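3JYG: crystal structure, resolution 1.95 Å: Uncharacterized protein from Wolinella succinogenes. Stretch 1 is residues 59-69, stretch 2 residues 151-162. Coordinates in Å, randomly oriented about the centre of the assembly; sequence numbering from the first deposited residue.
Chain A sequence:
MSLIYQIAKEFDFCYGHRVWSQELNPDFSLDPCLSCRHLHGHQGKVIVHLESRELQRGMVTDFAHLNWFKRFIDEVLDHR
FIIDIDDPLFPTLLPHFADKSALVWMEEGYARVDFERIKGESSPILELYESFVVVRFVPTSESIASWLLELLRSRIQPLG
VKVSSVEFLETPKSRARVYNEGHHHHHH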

HETATM    1  N   MSE A  59      -0.031   0.242  22.198  1.00 17.32           N
HETATM    2  CA  MSE A  59      -0.813   0.743  21.081  1.00 18.68           C
HETATM    3  C   MSE A  59      -0.655   2.211  20.757  1.00 17.89           C
HETATM    4  O   MSE A  59      -0.373   3.041  21.617  1.00 18.39           O
HETATM    5  CB  MSE A  59      -2.292   0.461  21.330  1.00 19.29           C
HETATM    6  CG  MSE A  59      -2.631  -1.013  21.373  1.00 20.10           C
HETATM    7 SE   MSE A  59      -4.565  -1.102  21.764  1.00 24.12          SE
HETATM    8  CE  MSE A  59      -4.564  -3.005  22.179  1.00 23.60           C
ATOM      9  N   VAL A  60      -0.850   2.530  19.493  1.00 17.25           N
ATOM     10  CA  VAL A  60      -1.072   3.918  19.090  1.00 16.22           C
ATOM     11  C   VAL A  60      -2.411   4.290  19.720  1.00 17.63           C
ATOM     12  O   VAL A  60      -2.493   5.172  20.579  1.00 16.52           O
ATOM     13  CB  VAL A  60      -1.158   4.041  17.555  1.00 14.20           C
ATOM     14  CG1 VAL A  60      -1.745   5.408  17.184  1.00 14.10           C
ATOM     15  CG2 VAL A  60       0.214   3.859  16.936  1.00 14.44           C
ATOM     16  N   THR A  61      -3.450   3.581  19.271  1.00 19.04           N
ATOM     17  CA  THR A  61      -4.769   3.575  19.907  1.00 21.42           C
ATOM     18  C   THR A  61      -5.490   2.298  19.439  1.00 21.33           C
ATOM     19  O   THR A  61      -5.135   1.727  18.377  1.00 21.92           O
ATOM     20  CB  THR A  61      -5.556   4.908  19.627  1.00 21.09           C
ATOM     21  OG1 THR A  61      -6.671   5.027  20.519  1.00 23.34           O
ATOM     22  CG2 THR A  61      -6.064   5.004  18.152  1.00 21.10           C
ATOM     23  N   ASP A  62      -6.467   1.810  20.196  1.00 21.60           N
ATOM     24  CA  ASP A  62      -7.133   0.565  19.790  1.00 23.62           C
ATOM     25  C   ASP A  62      -7.821   0.747  18.425  1.00 24.60           C
ATOM     26  O   ASP A  62      -8.563   1.730  18.256  1.00 24.49           O
ATOM     27  CB  ASP A  62      -8.170   0.093  20.831  1.00 23.12           C
ATOM     28  CG  ASP A  62      -8.534  -1.385  20.649  1.00 24.55           C
ATOM     29  OD1 ASP A  62      -9.271  -1.727  19.709  1.00 26.37           O
ATOM     30  OD2 ASP A  62      -8.054  -2.227  21.432  1.00 24.49           O
ATOM     31  N   PHE A  63      -7.574  -0.179  17.479  1.00 25.19           N
ATOM     32  CA  PHE A  63      -8.300  -0.216  16.183  1.00 27.09           C
ATOM     33  C   PHE A  63      -9.805   0.017  16.355  1.00 26.78           C
ATOM     34  O   PHE A  63     -10.383   0.718  15.547  1.00 27.82           O
ATOM     35  CB  PHE A  63      -8.080  -1.535  15.387  1.00 27.63           C
ATOM     36  CG  PHE A  63      -6.727  -1.643  14.733  1.00 28.57           C
ATOM     37  CD1 PHE A  63      -6.376  -0.800  13.678  1.00 26.86           C
ATOM     38  CD2 PHE A  63      -5.798  -2.593  15.181  1.00 30.37           C
ATOM     39  CE1 PHE A  63      -5.126  -0.883  13.086  1.00 26.80           C
ATOM     40  CE2 PHE A  63      -4.522  -2.688  14.582  1.00 31.12           C
ATOM     41  CZ  PHE A  63      -4.194  -1.830  13.526  1.00 29.46           C
ATOM     42  N   ALA A  64     -10.416  -0.529  17.418  1.00 26.44           N
ATOM     43  CA  ALA A  64     -11.865  -0.362  17.649  1.00 25.82           C
ATOM     44  C   ALA A  64     -12.294   1.056  17.940  1.00 26.52           C
ATOM     45  O   ALA A  64     -13.502   1.356  17.963  1.00 25.80           O
ATOM     46  CB  ALA A  64     -12.380  -1.296  18.756  1.00 25.55           C
ATOM     47  N   HIS A  65     -11.330   1.948  18.169  1.00 26.36           N
ATOM     48  CA  HIS A  65     -11.674   3.337  18.462  1.00 25.82           C
ATOM     49  C   HIS A  65     -12.033   4.101  17.199  1.00 25.35           C
ATOM     50  O   HIS A  65     -12.242   5.309  17.236  1.00 24.27           O
ATOM     51  CB  HIS A  65     -10.565   4.046  19.236  1.00 26.50           C
ATOM     52  CG  HIS A  65     -10.436   3.583  20.656  1.00 28.14           C
ATOM     53  ND1 HIS A  65      -9.250   3.654  21.354  1.00 29.07           N
ATOM     54  CD2 HIS A  65     -11.349   3.052  21.511  1.00 29.14           C
ATOM     55  CE1 HIS A  65      -9.438   3.197  22.582  1.00 29.63           C
ATOM     56  NE2 HIS A  65     -10.695   2.800  22.695  1.00 26.34           N
ATOM     57  N   LEU A  66     -12.120   3.373  16.089  1.00 24.81           N
ATOM     58  CA  LEU A  66     -12.611   3.944  14.832  1.00 24.74           C
ATOM     59  C   LEU A  66     -13.992   3.345  14.476  1.00 24.81           C
ATOM     60  O   LEU A  66     -14.548   3.601  13.382  1.00 23.97           O
ATOM     61  CB  LEU A  66     -11.582   3.758  13.702  1.00 25.51           C
ATOM     62  CG  LEU A  66     -10.371   4.736  13.711  1.00 25.71           C
ATOM     63  CD1 LEU A  66      -9.282   4.353  12.699  1.00 25.16           C
ATOM     64  CD2 LEU A  66     -10.822   6.235  13.521  1.00 24.16           C
ATOM     65  N   ASN A  67     -14.555   2.579  15.420  1.00 24.24           N
ATOM     66  CA  ASN A  67     -15.909   1.999  15.241  1.00 24.57           C
ATOM     67  C   ASN A  67     -16.999   3.041  14.950  1.00 23.90           C
ATOM     68  O   ASN A  67     -17.856   2.821  14.123  1.00 24.90           O
ATOM     69  CB  ASN A  67     -16.314   1.090  16.429  1.00 24.07           C
ATOM     70  CG  ASN A  67     -15.568  -0.253  16.442  1.00 24.90           C
ATOM     71  OD1 ASN A  67     -14.901  -0.655  15.465  1.00 21.25           O
ATOM     72  ND2 ASN A  67     -15.670  -0.951  17.568  1.00 26.22           N
ATOM     73  N   TRP A  68     -16.965   4.169  15.643  1.00 24.21           N
ATOM     74  CA  TRP A  68     -17.893   5.277  15.364  1.00 24.11           C
ATOM     75  C   TRP A  68     -17.769   5.782  13.919  1.00 23.85           C
ATOM     76  O   TRP A  68     -18.727   6.344  13.351  1.00 23.52           O
ATOM     77  CB  TRP A  68     -17.662   6.461  16.310  1.00 24.12           C
ATOM     78  CG  TRP A  68     -16.342   7.100  16.043  1.00 25.43           C
ATOM     79  CD1 TRP A  68     -15.136   6.688  16.527  1.00 25.29           C
ATOM     80  CD2 TRP A  68     -16.068   8.211  15.172  1.00 25.40           C
ATOM     81  NE1 TRP A  68     -14.131   7.469  16.024  1.00 26.69           N
ATOM     82  CE2 TRP A  68     -14.670   8.418  15.196  1.00 25.44           C
ATOM     83  CE3 TRP A  68     -16.860   9.040  14.373  1.00 23.28           C
ATOM     84  CZ2 TRP A  68     -14.043   9.440  14.468  1.00 23.55           C
ATOM     85  CZ3 TRP A  68     -16.239  10.036  13.636  1.00 22.26           C
ATOM     86  CH2 TRP A  68     -14.834  10.227  13.695  1.00 22.17           C
ATOM     87  N   PHE A  69     -16.576   5.634  13.356  1.00 21.98           N
ATOM     88  CA  PHE A  69     -16.336   6.127  12.014  1.00 20.86           C
ATOM     89  C   PHE A  69     -16.841   5.083  11.034  1.00 20.42           C
ATOM     90  O   PHE A  69     -17.425   5.441  10.019  1.00 19.58           O
ATOM     91  CB  PHE A  69     -14.859   6.435  11.796  1.00 19.79           C
ATOM     92  CG  PHE A  69     -14.535   6.905  10.398  1.00 19.70           C
ATOM     93  CD1 PHE A  69     -14.819   8.204  10.008  1.00 20.39           C
ATOM     94  CD2 PHE A  69     -13.899   6.063   9.496  1.00 16.10           C
ATOM     95  CE1 PHE A  69     -14.504   8.648   8.755  1.00 21.26           C
ATOM     96  CE2 PHE A  69     -13.567   6.498   8.232  1.00 18.48           C
ATOM     97  CZ  PHE A  69     -13.872   7.796   7.850  1.00 16.19           C
ATOM     98  N   LEU A 151     -13.384  15.544   9.019  1.00 19.38           N
ATOM     99  CA  LEU A 151     -14.284  14.948   9.958  1.00 19.66           C
ATOM    100  C   LEU A 151     -13.489  14.248  11.107  1.00 19.24           C
ATOM    101  O   LEU A 151     -13.776  14.423  12.300  1.00 18.60           O
ATOM    102  CB  LEU A 151     -15.209  13.980   9.197  1.00 21.28           C
ATOM    103  CG  LEU A 151     -16.178  13.118  10.007  1.00 24.58           C
ATOM    104  CD1 LEU A 151     -16.959  14.034  10.959  1.00 27.92           C
ATOM    105  CD2 LEU A 151     -17.124  12.445   9.035  1.00 24.04           C
ATOM    106  N   LEU A 152     -12.466  13.484  10.729  1.00 19.01           N
ATOM    107  CA  LEU A 152     -11.663  12.734  11.687  1.00 18.96           C
ATOM    108  C   LEU A 152     -10.838  13.688  12.521  1.00 19.25           C
ATOM    109  O   LEU A 152     -10.773  13.540  13.732  1.00 19.18           O
ATOM    110  CB  LEU A 152     -10.753  11.721  10.973  1.00 18.72           C
ATOM    111  CG  LEU A 152     -11.487  10.533  10.330  1.00 19.36           C
ATOM    112  CD1 LEU A 152     -10.691   9.993   9.167  1.00 20.70           C
ATOM    113  CD2 LEU A 152     -11.723   9.429  11.380  1.00 21.56           C
ATOM    114  N   ARG A 153     -10.212  14.676  11.899  1.00 19.82           N
ATOM    115  CA  ARG A 153      -9.426  15.627  12.722  1.00 22.40           C
ATOM    116  C   ARG A 153     -10.243  16.268  13.826  1.00 23.75           C
ATOM    117  O   ARG A 153      -9.728  16.469  14.927  1.00 24.91           O
ATOM    118  CB  ARG A 153      -8.727  16.708  11.898  1.00 21.82           C
ATOM    119  CG  ARG A 153      -7.539  16.182  11.093  1.00 20.79           C
ATOM    120  CD  ARG A 153      -7.101  17.226  10.082  1.00 21.90           C
ATOM    121  NE  ARG A 153      -6.416  18.331  10.755  1.00 24.68           N
ATOM    122  CZ  ARG A 153      -6.021  19.474  10.180  1.00 27.63           C
ATOM    123  NH1 ARG A 153      -6.250  19.745   8.872  1.00 22.76           N
ATOM    124  NH2 ARG A 153      -5.423  20.373  10.944  1.00 25.83           N
ATOM    125  N   SER A 154     -11.518  16.550  13.561  1.00 25.19           N
ATOM    126  CA  SER A 154     -12.329  17.319  14.517  1.00 26.76           C
ATOM    127  C   SER A 154     -12.835  16.478  15.660  1.00 28.80           C
ATOM    128  O   SER A 154     -13.244  17.025  16.694  1.00 29.86           O
ATOM    129  CB  SER A 154     -13.500  18.015  13.808  1.00 26.59           C
ATOM    130  OG  SER A 154     -14.475  17.075  13.418  1.00 26.49           O
ATOM    131  N   ARG A 155     -12.806  15.158  15.480  1.00 29.70           N
ATOM    132  CA  ARG A 155     -13.311  14.181  16.475  1.00 31.37           C
ATOM    133  C   ARG A 155     -12.246  13.408  17.303  1.00 31.52           C
ATOM    134  O   ARG A 155     -12.538  13.029  18.430  1.00 32.45           O
ATOM    135  CB  ARG A 155     -14.223  13.135  15.792  1.00 32.04           C
ATOM    136  CG  ARG A 155     -15.422  13.696  15.030  1.00 35.55           C
ATOM    137  CD  ARG A 155     -16.417  14.380  15.956  1.00 40.84           C
ATOM    138  NE  ARG A 155     -17.803  14.012  15.632  1.00 46.57           N
ATOM    139  CZ  ARG A 155     -18.516  14.513  14.617  1.00 48.48           C
ATOM    140  NH1 ARG A 155     -17.984  15.411  13.786  1.00 49.38           N
ATOM    141  NH2 ARG A 155     -19.766  14.110  14.430  1.00 48.34           N
ATOM    142  N   ILE A 156     -11.047  13.133  16.775  1.00 31.56           N
ATOM    143  CA  ILE A 156     -10.141  12.175  17.465  1.00 32.42           C
ATOM    144  C   ILE A 156      -9.280  12.698  18.634  1.00 32.04           C
ATOM    145  O   ILE A 156      -8.608  11.916  19.328  1.00 30.55           O
ATOM    146  CB  ILE A 156      -9.187  11.342  16.483  1.00 33.36           C
ATOM    147  CG1 ILE A 156      -8.350  12.272  15.606  1.00 33.78           C
ATOM    148  CG2 ILE A 156      -9.977  10.306  15.663  1.00 35.27           C
ATOM    149  CD1 ILE A 156      -7.179  12.927  16.317  1.00 36.76           C
ATOM    150  N   GLN A 157      -9.289  14.007  18.847  1.00 31.83           N
ATOM    151  CA  GLN A 157      -8.622  14.612  20.000  1.00 32.28           C
ATOM    152  C   GLN A 157      -8.638  13.825  21.326  1.00 30.59           C
ATOM    153  O   GLN A 157      -7.591  13.591  21.892  1.00 30.61           O
ATOM    154  CB  GLN A 157      -9.193  15.995  20.246  1.00 33.27           C
ATOM    155  CG  GLN A 157      -8.258  16.892  20.991  1.00 38.08           C
ATOM    156  CD  GLN A 157      -8.269  18.281  20.393  1.00 43.57           C
ATOM    157  OE1 GLN A 157      -8.343  18.440  19.155  1.00 46.22           O
ATOM    158  NE2 GLN A 157      -8.186  19.302  21.254  1.00 44.44           N
ATOM    159  N   PRO A 158      -9.827  13.419  21.831  1.00 30.07           N
ATOM    160  CA  PRO A 158      -9.778  12.727  23.127  1.00 29.68           C
ATOM    161  C   PRO A 158      -8.978  11.414  23.077  1.00 29.73           C
ATOM    162  O   PRO A 158      -8.805  10.761  24.103  1.00 28.72           O
ATOM    163  CB  PRO A 158     -11.255  12.438  23.426  1.00 30.33           C
ATOM    164  CG  PRO A 158     -12.021  13.443  22.600  1.00 29.46           C
ATOM    165  CD  PRO A 158     -11.212  13.621  21.367  1.00 29.64           C
ATOM    166  N   LEU A 159      -8.498  11.019  21.890  1.00 29.24           N
ATOM    167  CA  LEU A 159      -7.718   9.771  21.786  1.00 28.07           C
ATOM    168  C   LEU A 159      -6.224   9.970  21.968  1.00 27.85           C
ATOM    169  O   LEU A 159      -5.467   8.990  22.087  1.00 27.81           O
ATOM    170  CB  LEU A 159      -8.021   9.007  20.486  1.00 27.93           C
ATOM    171  CG  LEU A 159      -9.454   8.462  20.285  1.00 26.10           C
ATOM    172  CD1 LEU A 159      -9.520   7.653  18.991  1.00 22.72           C
ATOM    173  CD2 LEU A 159      -9.905   7.601  21.466  1.00 27.62           C
ATOM    174  N   GLY A 160      -5.801  11.229  22.004  1.00 28.02           N
ATOM    175  CA  GLY A 160      -4.379  11.552  22.196  1.00 27.59           C
ATOM    176  C   GLY A 160      -3.518  11.221  20.989  1.00 27.68           C
ATOM    177  O   GLY A 160      -2.279  11.149  21.093  1.00 27.93           O
ATOM    178  N   VAL A 161      -4.153  10.990  19.832  1.00 25.89           N
ATOM    179  CA  VAL A 161      -3.387  10.639  18.625  1.00 24.46           C
ATOM    180  C   VAL A 161      -3.671  11.669  17.518  1.00 24.03           C
ATOM    181  O   VAL A 161      -4.683  12.370  17.568  1.00 24.66           O
ATOM    182  CB  VAL A 161      -3.707   9.182  18.116  1.00 24.85           C
ATOM    183  CG1 VAL A 161      -3.475   8.150  19.210  1.00 23.93           C
ATOM    184  CG2 VAL A 161      -5.124   9.091  17.599  1.00 21.91           C
ATOM    185  N   LYS A 162      -2.778  11.774  16.541  1.00 22.65           N
ATOM    186  CA  LYS A 162      -2.975  12.624  15.350  1.00 21.26           C
ATOM    187  C   LYS A 162      -3.583  11.812  14.176  1.00 20.46           C
ATOM    188  O   LYS A 162      -3.309  10.638  14.052  1.00 20.38           O
ATOM    189  CB  LYS A 162      -1.599  13.161  14.939  1.00 21.53           C
ATOM    190  CG  LYS A 162      -1.537  13.887  13.578  1.00 24.58           C
ATOM    191  CD  LYS A 162      -0.050  14.022  13.149  1.00 28.35           C
ATOM    192  CE  LYS A 162       0.111  14.503  11.694  1.00 33.55           C
ATOM    193  NZ  LYS A 162      -0.608  15.772  11.361  1.00 35.39           N
TER
HETATM  194  O   HOH W   1      -6.053   6.406  22.707  1.00 23.35           O

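The two stretches run antiparallel in register: Val60 lies nearest Val161, Thr61 nearest Leu159, Leu66 nearest Ile156 and Phe69 nearest Leu152. CA separations grow from 7.1 Å between Val60 CA and Val161 CA to 9.0 Å between Leu66 CA and Ile156 CA, then fall to 8.1 Å between Phe69 CA and Leu152 CA. Stretch 1 goes from loop through a 3-10 segment, 63-66, into a helix, with Leu66 at the N-cap position right before it; stretch 2 leaves a helix and makes a 3-10 turn at 157-159. No direct hydrogen bond crosses the interface; the direct contact is mostly side chain against side chain, although the backbone Val60 O also lies 3.4 Å from Val161 CG1.

At the helical end, Leu152 is the hub. Its CD2 sits over one face of the Phe69 ring, 3.9 Å from the centroid, a CH-pi contact, and the same methyl lies 3.9 Å from both Leu66 CD2 and Trp68 CZ2. That single methyl touches all three residues. Trp68 also reaches the aliphatic base of Arg155, with Trp68 CH2 3.6 Å from Arg155 CB, while Ile156 CG2 meets its ring at the edge. Trp68 NE1 makes a weak hydrogen bond to His65 O, 3.1 Å away, within its own stretch.

At the loop end, Val60 CG1 packs 3.8 Å from Val161 CG1, and Thr61 CB lies 3.9 Å from that same Val161 methyl. Leu159 CD1 rests 3.8 Å from His65 CB. Polar groups are satisfied beside these apolar contacts: Thr61 OG1 and His65 ND1 share a hydrogen bond of 3.0 Å, and a water bridges the stretches, 2.7 Å from Thr61 OG1 and donating to Leu159 O, also at 2.7 Å from the water oxygen. Gly160 follows with a positive phi, a conformation that favours glycine, and carries the chain from the turn to Val161.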